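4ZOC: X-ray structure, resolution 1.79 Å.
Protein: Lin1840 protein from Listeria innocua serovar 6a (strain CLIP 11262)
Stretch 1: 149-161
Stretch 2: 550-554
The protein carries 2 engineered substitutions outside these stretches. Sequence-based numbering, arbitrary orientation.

Stretch 1 (149-161) RVMESTGEDPFLN
Stretch 2 550-554: LSMSF

Two stretches nearly four hundred residues apart in sequence can be joined by a carboxylate that reads a backbone, and residues 149-161 and 550-554 of Lin1840 illustrate the principle. The CA-to-CB bond of Glu-156 (phi/psi -90/1) points toward the second stretch; chi1 is p (79°), chi2 t and chi3 33°. Glu-156 OE1 accepts from Ser-553 N at 2.9 Å and Glu-156 OE2 from Ser-553 OG at 3.0 Å, so one carboxylate engages both donors of a single serine (phi/psi -68/141, chi1 m). The backbone of the same glutamate adds a third bond: Glu-156 N donates to Ser-551 O at 3.0 Å, with an angle of 162° at the hydrogen. Ser-551 (-99/0, chi1 p) also donates, its short side chain placing Ser-551 OG 2.9 Å from Thr-154 O.

Between these bonds lies Gly-155, whose CA sits 5.0 Å from Met-552 CA and marks the register. Gly-155 CA approaches Ser-551 O at 3.4 Å in a CA-H...O contact. An ideal CB on Gly-155 would fall 2.1 Å from Ser-551 O, and phi/psi of 126/-154 would jam it against the preceding carbonyl as well; glycine fits on both counts.

The loop is braced from within: Asn-161 ND2 donates to Gly-155 O (2.9 Å), and Asp-157 OD2 caps the helix beginning at Pro-158, accepting from Leu-160 N at 2.7 Å.

Apolar packing completes the contact. CA-to-CB bonds point sideways at Ser-551, Met-552 and Ser-553, toward at Val-150 and Leu-160. Met-552 (-145/140), long, unbranched and all-t, brings its CE within 4.0 Å of Val-150 CG1, on the 3-10 segment 149-152. Leu-160 (chi1 t, chi2 p) lays its apolar CD2 3.8 Å from Ser-551 CB. The contact buries 346 Å², both sides summed, and every residue that touches across is buried.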

ATOM      1  N   ARG A 149      15.533   2.318  -2.830  1.00  5.62           N
ATOM      2  CA  ARG A 149      15.818   3.732  -3.211  1.00  5.20           C
ATOM      3  C   ARG A 149      15.421   4.763  -2.149  1.00  5.52           C
ATOM      4  O   ARG A 149      15.704   5.923  -2.339  1.00  7.74           O
ATOM      5  CB  ARG A 149      15.153   4.040  -4.564  1.00  4.53           C
ATOM      6  CG  ARG A 149      15.585   3.035  -5.625  1.00  5.45           C
ATOM      7  CD  ARG A 149      15.241   3.492  -7.050  1.00  5.02           C
ATOM      8  NE  ARG A 149      16.248   4.479  -7.420  1.00  5.80           N
ATOM      9  CZ  ARG A 149      16.654   4.775  -8.652  1.00  6.25           C
ATOM     10  NH1 ARG A 149      16.121   4.202  -9.727  1.00  6.89           N
ATOM     11  NH2 ARG A 149      17.626   5.666  -8.783  1.00  7.05           N
ATOM     12  N   VAL A 150      14.882   4.363  -0.987  1.00  6.59           N
ATOM     13  CA  VAL A 150      14.687   5.270   0.107  1.00  5.74           C
ATOM     14  C   VAL A 150      16.007   5.955   0.446  1.00  5.39           C
ATOM     15  O   VAL A 150      15.970   7.109   0.915  1.00  6.12           O
ATOM     16  CB  VAL A 150      14.063   4.656   1.396  1.00  6.22           C
ATOM     17  CG1 VAL A 150      12.652   4.145   1.080  1.00  7.16           C
ATOM     18  CG2 VAL A 150      14.893   3.540   1.970  1.00  7.38           C
ATOM     19  N   MET A 151      17.146   5.288   0.222  1.00  5.86           N
ATOM     20  CA  MET A 151      18.441   5.892   0.603  1.00  5.92           C
ATOM     21  C   MET A 151      18.713   7.197  -0.140  1.00  5.85           C
ATOM     22  O   MET A 151      19.524   7.975   0.298  1.00  5.53           O
ATOM     23  CB  MET A 151      19.599   4.935   0.322  1.00  7.81           C
ATOM     24  CG  MET A 151      19.692   4.463  -1.160  1.00  7.14           C
ATOM     25  SD  MET A 151      21.336   4.547  -1.895  1.00  8.12           S
ATOM     26  CE  MET A 151      21.635   6.292  -1.822  1.00  7.27           C
ATOM     27  N   GLU A 152      18.059   7.375  -1.278  1.00  6.46           N
ATOM     28  CA  GLU A 152      18.234   8.558  -2.170  1.00  5.88           C
ATOM     29  C   GLU A 152      17.368   9.724  -1.803  1.00  5.65           C
ATOM     30  O   GLU A 152      17.590  10.800  -2.306  1.00  6.95           O
ATOM     31  CB  GLU A 152      17.945   8.178  -3.618  1.00  6.20           C
ATOM     32  CG  GLU A 152      18.898   7.152  -4.203  1.00  6.52           C
ATOM     33  CD  GLU A 152      18.285   6.534  -5.434  1.00  6.44           C
ATOM     34  OE1 GLU A 152      18.135   7.251  -6.445  1.00  6.98           O
ATOM     35  OE2 GLU A 152      18.010   5.310  -5.400  1.00  7.37           O
ATOM     36  N   SER A 153      16.327   9.484  -1.009  1.00  6.35           N
ATOM     37  CA  SER A 153      15.339  10.473  -0.647  1.00  6.05           C
ATOM     38  C   SER A 153      15.708  11.037   0.698  1.00  6.10           C
ATOM     39  O   SER A 153      16.412  10.383   1.435  1.00  8.06           O
ATOM     40  CB  SER A 153      13.962   9.772  -0.569  1.00  6.97           C
ATOM     41  OG  SER A 153      12.931  10.726  -0.159  1.00  7.77           O
ATOM     42  N   THR A 154      15.150  12.216   1.074  1.00  7.38           N
ATOM     43  CA  THR A 154      15.305  12.712   2.396  1.00  5.98           C
ATOM     44  C   THR A 154      14.185  12.251   3.319  1.00  6.67           C
ATOM     45  O   THR A 154      14.162  12.722   4.494  1.00  7.42           O
ATOM     46  CB  THR A 154      15.572  14.267   2.423  1.00  6.40           C
ATOM     47  OG1 THR A 154      14.568  15.005   1.664  1.00  6.53           O
ATOM     48  CG2 THR A 154      16.983  14.541   1.808  1.00  6.61           C
ATOM     49  N   GLY A 155      13.216  11.435   2.845  1.00  6.06           N
ATOM     50  CA  GLY A 155      12.294  10.769   3.782  1.00  5.90           C
ATOM     51  C   GLY A 155      10.795  10.984   3.519  1.00  5.84           C
ATOM     52  O   GLY A 155      10.353  11.236   2.364  1.00  5.58           O
ATOM     53  N   GLU A 156      10.020  10.862   4.595  1.00  6.33           N
ATOM     54  CA  GLU A 156       8.585  10.811   4.485  1.00  6.55           C
ATOM     55  C   GLU A 156       7.825  12.188   4.552  1.00  6.20           C
ATOM     56  O   GLU A 156       6.569  12.253   4.425  1.00  7.95           O
ATOM     57  CB  GLU A 156       8.032   9.858   5.561  1.00  6.12           C
ATOM     58  CG  GLU A 156       7.961  10.483   6.941  1.00  6.39           C
ATOM     59  CD  GLU A 156       7.635   9.479   8.009  1.00  6.57           C
ATOM     60  OE1 GLU A 156       8.069   8.291   7.850  1.00  8.03           O
ATOM     61  OE2 GLU A 156       6.952   9.871   9.023  1.00  7.68           O
ATOM     62  N   ASP A 157       8.557  13.280   4.687  1.00  6.26           N
ATOM     63  CA  ASP A 157       7.921  14.607   4.765  1.00  5.79           C
ATOM     64  C   ASP A 157       8.122  15.469   3.546  1.00  6.28           C
ATOM     65  O   ASP A 157       9.243  15.761   3.163  1.00  6.88           O
ATOM     66  CB  ASP A 157       8.470  15.389   5.960  1.00  6.06           C
ATOM     67  CG  ASP A 157       7.695  16.661   6.161  1.00  6.65           C
ATOM     68  OD1 ASP A 157       6.449  16.542   6.276  1.00  7.65           O
ATOM     69  OD2 ASP A 157       8.314  17.733   6.085  1.00  8.74           O
ATOM     70  N   PRO A 158       7.027  15.925   2.931  1.00  6.58           N
ATOM     71  CA  PRO A 158       7.163  16.727   1.713  1.00  7.80           C
ATOM     72  C   PRO A 158       7.824  18.053   2.002  1.00  9.06           C
ATOM     73  O   PRO A 158       8.552  18.553   1.108  1.00  9.13           O
ATOM     74  CB  PRO A 158       5.745  16.911   1.217  1.00  7.80           C
ATOM     75  CG  PRO A 158       4.958  15.889   1.925  1.00  9.31           C
ATOM     76  CD  PRO A 158       5.655  15.485   3.158  1.00  7.35           C
ATOM     77  N   PHE A 159       7.566  18.649   3.190  1.00  8.90           N
ATOM     78  CA  PHE A 159       8.207  19.992   3.488  1.00  9.21           C
ATOM     79  C   PHE A 159       9.722  19.897   3.658  1.00  8.92           C
ATOM     80  O   PHE A 159      10.500  20.627   2.973  1.00  7.86           O
ATOM     81  CB  PHE A 159       7.601  20.687   4.716  1.00  9.77           C
ATOM     82  CG  PHE A 159       8.173  22.026   5.005  1.00  8.57           C
ATOM     83  CD1 PHE A 159       7.890  23.067   4.206  1.00 11.05           C
ATOM     84  CD2 PHE A 159       9.026  22.212   6.061  1.00 11.24           C
ATOM     85  CE1 PHE A 159       8.434  24.331   4.466  1.00 10.06           C
ATOM     86  CE2 PHE A 159       9.586  23.428   6.320  1.00 11.32           C
ATOM     87  CZ  PHE A 159       9.276  24.479   5.507  1.00 10.79           C
ATOM     88  N   LEU A 160      10.149  19.029   4.555  1.00  6.86           N
ATOM     89  CA  LEU A 160      11.535  18.729   4.623  1.00  7.59           C
ATOM     90  C   LEU A 160      12.120  18.423   3.266  1.00  7.78           C
ATOM     91  O   LEU A 160      13.225  18.939   2.887  1.00  7.01           O
ATOM     92  CB  LEU A 160      11.800  17.541   5.562  1.00  7.70           C
ATOM     93  CG  LEU A 160      13.241  17.242   5.883  1.00  8.20           C
ATOM     94  CD1 LEU A 160      14.010  18.450   6.461  1.00  9.07           C
ATOM     95  CD2 LEU A 160      13.404  16.096   6.852  1.00 10.06           C
ATOM     96  N   ASN A 161      11.473  17.560   2.478  1.00  8.03           N
ATOM     97  CA  ASN A 161      12.098  17.156   1.228  1.00  7.73           C
ATOM     98  C   ASN A 161      12.219  18.343   0.290  1.00  7.40           C
ATOM     99  O   ASN A 161      13.185  18.465  -0.461  1.00  7.07           O
ATOM    100  CB  ASN A 161      11.312  16.023   0.497  1.00  7.15           C
ATOM    101  CG  ASN A 161      11.348  14.724   1.285  1.00  6.74           C
ATOM    102  OD1 ASN A 161      12.151  14.626   2.242  1.00  9.08           O
ATOM    103  ND2 ASN A 161      10.639  13.728   0.851  1.00  6.52           N
ATOM    104  N   LEU A 550      15.207  11.559  13.111  1.00  8.46           N
ATOM    105  CA  LEU A 550      14.705  10.697  12.039  1.00  8.35           C
ATOM    106  C   LEU A 550      13.884  11.489  11.027  1.00  8.11           C
ATOM    107  O   LEU A 550      12.965  12.211  11.423  1.00  8.47           O
ATOM    108  CB  LEU A 550      13.917   9.514  12.629  1.00  7.24           C
ATOM    109  CG  LEU A 550      14.731   8.461  13.380  1.00  6.74           C
ATOM    110  CD1 LEU A 550      13.678   7.407  13.859  1.00  6.66           C
ATOM    111  CD2 LEU A 550      15.856   7.800  12.617  1.00  6.90           C
ATOM    112  N   SER A 551      14.232  11.327   9.746  1.00  8.09           N
ATOM    113  CA  SER A 551      13.401  11.881   8.656  1.00  8.47           C
ATOM    114  C   SER A 551      12.467  10.831   8.013  1.00  8.30           C
ATOM    115  O   SER A 551      11.655  11.144   7.071  1.00  7.83           O
ATOM    116  CB  SER A 551      14.336  12.554   7.667  1.00  9.52           C
ATOM    117  OG  SER A 551      14.993  11.557   6.966  1.00 13.42           O
ATOM    118  N   MET A 552      12.542   9.589   8.535  1.00  7.38           N
ATOM    119  CA  MET A 552      11.653   8.505   8.153  1.00  6.54           C
ATOM    120  C   MET A 552      11.374   7.621   9.374  1.00  7.10           C
ATOM    121  O   MET A 552      12.280   7.295  10.139  1.00  7.73           O
ATOM    122  CB  MET A 552      12.234   7.743   6.995  1.00  7.20           C
ATOM    123  CG  MET A 552      11.255   6.830   6.287  1.00  8.26           C
ATOM    124  SD  MET A 552      11.959   6.058   4.816  1.00  7.90           S
ATOM    125  CE  MET A 552      10.441   5.372   4.142  1.00  7.92           C
ATOM    126  N   SER A 553      10.133   7.191   9.501  1.00  7.36           N
ATOM    127  CA  SER A 553       9.673   6.371  10.632  1.00  6.52           C
ATOM    128  C   SER A 553      10.309   5.001  10.597  1.00  6.75           C
ATOM    129  O   SER A 553      10.537   4.433   9.507  1.00  8.11           O
ATOM    130  CB  SER A 553       8.130   6.233  10.525  1.00  6.99           C
ATOM    131  OG  SER A 553       7.490   7.484  10.714  1.00  6.63           O
ATOM    132  N   PHE A 554      10.668   4.479  11.776  1.00  6.82           N
ATOM    133  CA  PHE A 554      11.199   3.116  11.918  1.00  7.43           C
ATOM    134  C   PHE A 554      10.041   2.207  12.358  1.00  8.30           C
ATOM    135  O   PHE A 554       9.573   2.316  13.484  1.00  7.76           O
ATOM    136  CB  PHE A 554      12.340   3.095  12.948  1.00  7.50           C
ATOM    137  CG  PHE A 554      13.695   3.403  12.329  1.00  6.20           C
ATOM    138  CD1 PHE A 554      13.843   4.456  11.464  1.00  7.81           C
ATOM    139  CD2 PHE A 554      14.780   2.574  12.539  1.00  7.58           C
ATOM    140  CE1 PHE A 554      15.040   4.703  10.832  1.00  6.99           C
ATOM    141  CE2 PHE A 554      16.014   2.815  11.925  1.00  5.97           C
ATOM    142  CZ  PHE A 554      16.126   3.928  11.095  1.00  6.84           C
TER